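Local coordinates for monosaccharide-transporting ATPase (Actinobacillus succinogenes, PDB 5DTE), which binds D-allose and probably serves as the periplasmic sugar-binding component of an ABC transporter, at residues L149-E163 with N216-A228. Residues are numbered along the deposited sequence; the frame is centred on the assembly and turned at random.
Sequences LAEAIGKKGNVAILE and NINGIFAANDNMA. With ALL (beta-D-allopyranose), chain E.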
loop_
_atom_site.group_PDB
_atom_site.type_symbol
_atom_site.label_atom_id
_atom_site.label_comp_id
_atom_site.label_asym_id
_atom_site.label_seq_id
_atom_site.Cartn_x
_atom_site.Cartn_y
_atom_site.Cartn_z
ATOM N N LEU A 149 15.396 5.120 -8.667
ATOM C CA LEU A 149 15.157 5.294 -10.096
ATOM C C LEU A 149 15.855 6.543 -10.641
ATOM O O LEU A 149 16.325 6.548 -11.783
ATOM C CB LEU A 149 13.652 5.379 -10.363
ATOM C CG LEU A 149 13.135 5.739 -11.761
ATOM C CD1 LEU A 149 13.199 4.529 -12.691
ATOM C CD2 LEU A 149 11.718 6.334 -11.691
ATOM N N ALA A 150 15.899 7.603 -9.832
ATOM C CA ALA A 150 16.605 8.831 -10.207
ATOM C C ALA A 150 18.045 8.517 -10.516
ATOM O O ALA A 150 18.550 8.874 -11.575
ATOM C CB ALA A 150 16.520 9.866 -9.109
ATOM N N GLU A 151 18.689 7.822 -9.584
ATOM C CA GLU A 151 20.036 7.295 -9.775
ATOM C C GLU A 151 20.146 6.356 -10.980
ATOM O O GLU A 151 21.094 6.455 -11.759
ATOM C CB GLU A 151 20.487 6.579 -8.506
ATOM C CG GLU A 151 20.595 7.516 -7.314
ATOM C CD GLU A 151 21.906 8.284 -7.284
ATOM O OE1 GLU A 151 21.873 9.527 -7.103
ATOM O OE2 GLU A 151 22.971 7.636 -7.425
ATOM N N ALA A 152 19.167 5.470 -11.140
ATOM C CA ALA A 152 19.150 4.492 -12.240
ATOM C C ALA A 152 19.097 5.107 -13.645
ATOM O O ALA A 152 19.721 4.581 -14.569
ATOM C CB ALA A 152 17.981 3.539 -12.060
ATOM N N ILE A 153 18.354 6.201 -13.822
ATOM C CA ILE A 153 18.275 6.815 -15.145
ATOM C C ILE A 153 19.320 7.901 -15.315
ATOM O O ILE A 153 19.271 8.691 -16.256
ATOM C CB ILE A 153 16.886 7.395 -15.441
ATOM C CG1 ILE A 153 16.546 8.544 -14.491
ATOM C CG2 ILE A 153 15.859 6.307 -15.370
ATOM C CD1 ILE A 153 15.579 9.577 -15.103
ATOM N N GLY A 154 20.276 7.930 -14.399
ATOM C CA GLY A 154 21.482 8.708 -14.595
ATOM C C GLY A 154 21.468 10.086 -13.982
ATOM O O GLY A 154 22.097 10.994 -14.526
ATOM N N LYS A 155 20.768 10.243 -12.855
ATOM C CA LYS A 155 20.593 11.546 -12.200
ATOM C C LYS A 155 19.982 12.625 -13.137
ATOM O O LYS A 155 20.020 13.822 -12.826
ATOM C CB LYS A 155 21.943 12.024 -11.636
ATOM C CG LYS A 155 22.577 11.054 -10.619
ATOM C CD LYS A 155 24.060 11.351 -10.365
ATOM C CE LYS A 155 24.502 10.918 -8.955
ATOM N NZ LYS A 155 25.645 9.941 -8.946
ATOM N N LYS A 156 19.398 12.189 -14.262
ATOM C CA LYS A 156 19.016 13.087 -15.358
ATOM C C LYS A 156 17.923 12.481 -16.237
ATOM O O LYS A 156 17.912 11.269 -16.481
ATOM C CB LYS A 156 20.242 13.417 -16.212
ATOM C CG LYS A 156 20.011 14.436 -17.321
ATOM C CD LYS A 156 21.310 14.878 -18.004
ATOM C CE LYS A 156 21.024 15.721 -19.247
ATOM N NZ LYS A 156 20.266 16.997 -18.956
ATOM N N GLY A 157 17.009 13.324 -16.718
ATOM C CA GLY A 157 15.959 12.850 -17.595
ATOM C C GLY A 157 14.632 13.503 -17.300
ATOM O O GLY A 157 14.576 14.498 -16.575
ATOM N N ASN A 158 13.562 12.961 -17.870
ATOM C CA ASN A 158 12.219 13.438 -17.541
ATOM C C ASN A 158 11.394 12.288 -17.000
ATOM O O ASN A 158 11.325 11.231 -17.625
ATOM C CB ASN A 158 11.524 14.065 -18.758
ATOM C CG ASN A 158 12.350 15.167 -19.397
ATOM O OD1 ASN A 158 12.428 16.275 -18.869
ATOM N ND2 ASN A 158 12.966 14.869 -20.545
ATOM N N VAL A 159 10.780 12.492 -15.838
ATOM C CA VAL A 159 10.007 11.436 -15.184
ATOM C C VAL A 159 8.510 11.695 -15.217
ATOM O O VAL A 159 8.064 12.854 -15.232
ATOM C CB VAL A 159 10.420 11.256 -13.703
ATOM C CG1 VAL A 159 11.816 10.637 -13.586
ATOM C CG2 VAL A 159 10.347 12.583 -12.976
ATOM N N ALA A 160 7.742 10.605 -15.220
ATOM C CA ALA A 160 6.284 10.680 -15.132
ATOM C C ALA A 160 5.758 9.836 -13.979
ATOM O O ALA A 160 6.093 8.664 -13.876
ATOM C CB ALA A 160 5.662 10.241 -16.418
ATOM N N ILE A 161 4.921 10.431 -13.129
ATOM C CA ILE A 161 4.355 9.745 -11.968
ATOM C C ILE A 161 2.959 9.145 -12.199
ATOM O O ILE A 161 2.030 9.855 -12.594
ATOM C CB ILE A 161 4.269 10.709 -10.770
ATOM C CG1 ILE A 161 5.661 10.938 -10.189
ATOM C CG2 ILE A 161 3.320 10.176 -9.695
ATOM C CD1 ILE A 161 5.658 11.816 -8.963
ATOM N N LEU A 162 2.805 7.846 -11.948
ATOM C CA LEU A 162 1.459 7.246 -11.939
ATOM C C LEU A 162 0.952 7.124 -10.491
ATOM O O LEU A 162 1.627 6.555 -9.631
ATOM C CB LEU A 162 1.436 5.866 -12.627
ATOM C CG LEU A 162 1.674 5.709 -14.137
ATOM C CD1 LEU A 162 2.138 4.299 -14.445
ATOM C CD2 LEU A 162 0.453 6.058 -15.008
ATOM N N GLU A 163 -0.242 7.649 -10.230
ATOM C CA GLU A 163 -0.756 7.732 -8.864
ATOM C C GLU A 163 -1.954 6.822 -8.632
ATOM O O GLU A 163 -2.543 6.282 -9.573
ATOM C CB GLU A 163 -1.151 9.165 -8.541
ATOM C CG GLU A 163 -0.342 10.179 -9.303
ATOM C CD GLU A 163 -1.018 11.521 -9.350
ATOM O OE1 GLU A 163 -1.927 11.757 -8.524
ATOM O OE2 GLU A 163 -0.663 12.322 -10.241
ATOM N N ASN A 216 10.404 12.242 -24.549
ATOM C CA ASN A 216 11.632 12.404 -23.799
ATOM C C ASN A 216 11.459 11.924 -22.373
ATOM O O ASN A 216 12.157 12.366 -21.458
ATOM C CB ASN A 216 12.089 13.859 -23.831
ATOM C CG ASN A 216 12.553 14.284 -25.211
ATOM O OD1 ASN A 216 12.941 13.449 -26.031
ATOM N ND2 ASN A 216 12.534 15.589 -25.468
ATOM N N ILE A 217 10.525 11.002 -22.200
ATOM C CA ILE A 217 10.359 10.339 -20.924
ATOM C C ILE A 217 11.210 9.072 -20.878
ATOM O O ILE A 217 11.152 8.254 -21.799
ATOM C CB ILE A 217 8.900 10.005 -20.672
ATOM C CG1 ILE A 217 8.134 11.290 -20.398
ATOM C CG2 ILE A 217 8.769 9.071 -19.498
ATOM C CD1 ILE A 217 6.715 11.041 -19.973
ATOM N N ASN A 218 12.001 8.933 -19.812
ATOM C CA ASN A 218 12.960 7.832 -19.679
ATOM C C ASN A 218 12.837 7.098 -18.343
ATOM O O ASN A 218 13.612 6.179 -18.064
ATOM C CB ASN A 218 14.411 8.337 -19.861
ATOM C CG ASN A 218 14.906 9.236 -18.700
ATOM O OD1 ASN A 218 14.124 9.841 -17.964
ATOM N ND2 ASN A 218 16.224 9.327 -18.558
ATOM N N GLY A 219 11.859 7.508 -17.532
ATOM C CA GLY A 219 11.634 6.939 -16.210
ATOM C C GLY A 219 10.201 7.081 -15.700
ATOM O O GLY A 219 9.601 8.159 -15.794
ATOM N N ILE A 220 9.646 5.996 -15.155
ATOM C CA ILE A 220 8.271 6.017 -14.648
ATOM C C ILE A 220 8.123 5.571 -13.196
ATOM O O ILE A 220 8.364 4.413 -12.841
ATOM C CB ILE A 220 7.335 5.137 -15.485
ATOM C CG1 ILE A 220 7.275 5.633 -16.931
ATOM C CG2 ILE A 220 5.954 5.152 -14.870
ATOM C CD1 ILE A 220 6.495 4.745 -17.818
ATOM N N PHE A 221 7.705 6.508 -12.360
ATOM C CA PHE A 221 7.441 6.225 -10.979
ATOM C C PHE A 221 5.984 5.866 -10.857
ATOM O O PHE A 221 5.124 6.681 -11.194
ATOM C CB PHE A 221 7.778 7.430 -10.120
ATOM C CG PHE A 221 7.442 7.256 -8.672
ATOM C CD1 PHE A 221 8.370 6.736 -7.795
ATOM C CD2 PHE A 221 6.203 7.620 -8.182
ATOM C CE1 PHE A 221 8.065 6.582 -6.458
ATOM C CE2 PHE A 221 5.895 7.460 -6.849
ATOM C CZ PHE A 221 6.824 6.946 -5.987
ATOM N N ALA A 222 5.715 4.646 -10.388
ATOM C CA ALA A 222 4.350 4.185 -10.121
ATOM C C ALA A 222 4.112 3.873 -8.622
ATOM O O ALA A 222 4.857 3.101 -8.005
ATOM C CB ALA A 222 4.046 2.968 -10.964
ATOM N N ALA A 223 3.056 4.454 -8.058
ATOM C CA ALA A 223 2.776 4.371 -6.616
ATOM C C ALA A 223 2.216 3.018 -6.086
ATOM O O ALA A 223 2.057 2.889 -4.854
ATOM C CB ALA A 223 1.818 5.520 -6.220
ATOM N N ASN A 224 1.846 2.088 -6.981
ATOM C CA ASN A 224 1.872 0.677 -6.658
ATOM C C ASN A 224 2.346 -0.269 -7.706
ATOM O O ASN A 224 2.463 0.076 -8.863
ATOM C CB ASN A 224 0.523 0.207 -6.063
ATOM C CG ASN A 224 -0.516 -0.195 -7.088
ATOM O OD1 ASN A 224 -0.254 -0.764 -8.135
ATOM N ND2 ASN A 224 -1.724 -0.124 -6.633
ATOM N N ASP A 225 2.594 -1.484 -7.233
ATOM C CA ASP A 225 3.092 -2.558 -8.036
ATOM C C ASP A 225 2.229 -2.904 -9.247
ATOM O O ASP A 225 2.766 -3.281 -10.291
ATOM C CB ASP A 225 3.263 -3.789 -7.172
ATOM C CG ASP A 225 4.706 -4.069 -6.895
ATOM O OD1 ASP A 225 5.543 -3.335 -7.468
ATOM O OD2 ASP A 225 5.007 -5.014 -6.144
ATOM N N ASN A 226 0.906 -2.843 -9.118
ATOM C CA ASN A 226 0.048 -3.082 -10.277
ATOM C C ASN A 226 0.252 -2.048 -11.389
ATOM O O ASN A 226 0.427 -2.426 -12.545
ATOM C CB ASN A 226 -1.429 -3.119 -9.867
ATOM C CG ASN A 226 -1.808 -4.415 -9.209
ATOM O OD1 ASN A 226 -1.198 -5.446 -9.478
ATOM N ND2 ASN A 226 -2.812 -4.378 -8.335
ATOM N N MET A 227 0.234 -0.756 -11.055
ATOM C CA MET A 227 0.394 0.271 -12.091
ATOM C C MET A 227 1.797 0.217 -12.754
ATOM O O MET A 227 1.957 0.584 -13.928
ATOM C CB MET A 227 0.117 1.664 -11.514
ATOM C CG MET A 227 -1.263 1.798 -10.900
ATOM S SD MET A 227 -1.696 3.441 -10.300
ATOM C CE MET A 227 -0.663 3.588 -8.856
ATOM N N ALA A 228 2.799 -0.252 -12.008
ATOM C CA ALA A 228 4.147 -0.446 -12.548
ATOM C C ALA A 228 4.158 -1.494 -13.656
ATOM O O ALA A 228 4.830 -1.341 -14.676
ATOM C CB ALA A 228 5.110 -0.850 -11.439
HETATM C C1 ALL E . -2.471 0.665 -0.674
HETATM C C2 ALL E . -1.560 -0.461 -0.223
HETATM C C3 ALL E . -1.036 -1.256 -1.361
HETATM C C4 ALL E . -2.104 -1.631 -2.340
HETATM C C5 ALL E . -2.781 -0.356 -2.812
HETATM C C6 ALL E . -3.737 -0.561 -3.941
HETATM O O1 ALL E . -3.126 1.236 0.391
HETATM O O2 ALL E . -0.437 0.135 0.463
HETATM O O3 ALL E . -0.043 -0.454 -2.073
HETATM O O4 ALL E . -1.530 -2.338 -3.450
HETATM O O5 ALL E . -3.486 0.200 -1.665
HETATM O O6 ALL E . -4.894 -1.213 -3.460
#
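I161 and F221 lie side by side on neighbouring strands, 157-163 and 219-222, the central pair of a four-stranded parallel sheet in one lobe of a periplasmic sugar-binding protein. The pair illustrates how parallel strands sort their side chains between the helical layers of an alpha/beta sandwich. On the face carrying I161 and F221, CG1 of I161 meets CD2 of the phenylalanine ring obliquely at 3.9 Å, and A178 of helix 169-182 touches both side chains. The other face sets L162 against I220; their side chains cross obliquely and both touch T207 of helix 200-213, with L162 CD1 3.9 Å from I220 CG2. A160 and L162 each donate to and accept from the other strand, the shortest bond running from L162 N to F221 O (2.7 Å).

Toward the N-terminal ends of the strands, asparagines join the contact. N158 and N216 lie alongside, amide planes 26° apart, and N158 ND2 gives N216 O a 2.8 Å bond. With CG between the backbone N and the carbonyl carbon (chi1 69°), the N218 amide lies against G157 CA; its ND2 bonds weakly to K156 O, and the I153 side chain crosses that of N218 at about a right angle. N224 lines the allose pocket and caps helix 225-237, OD1 accepting from M227 N at 3.0 Å.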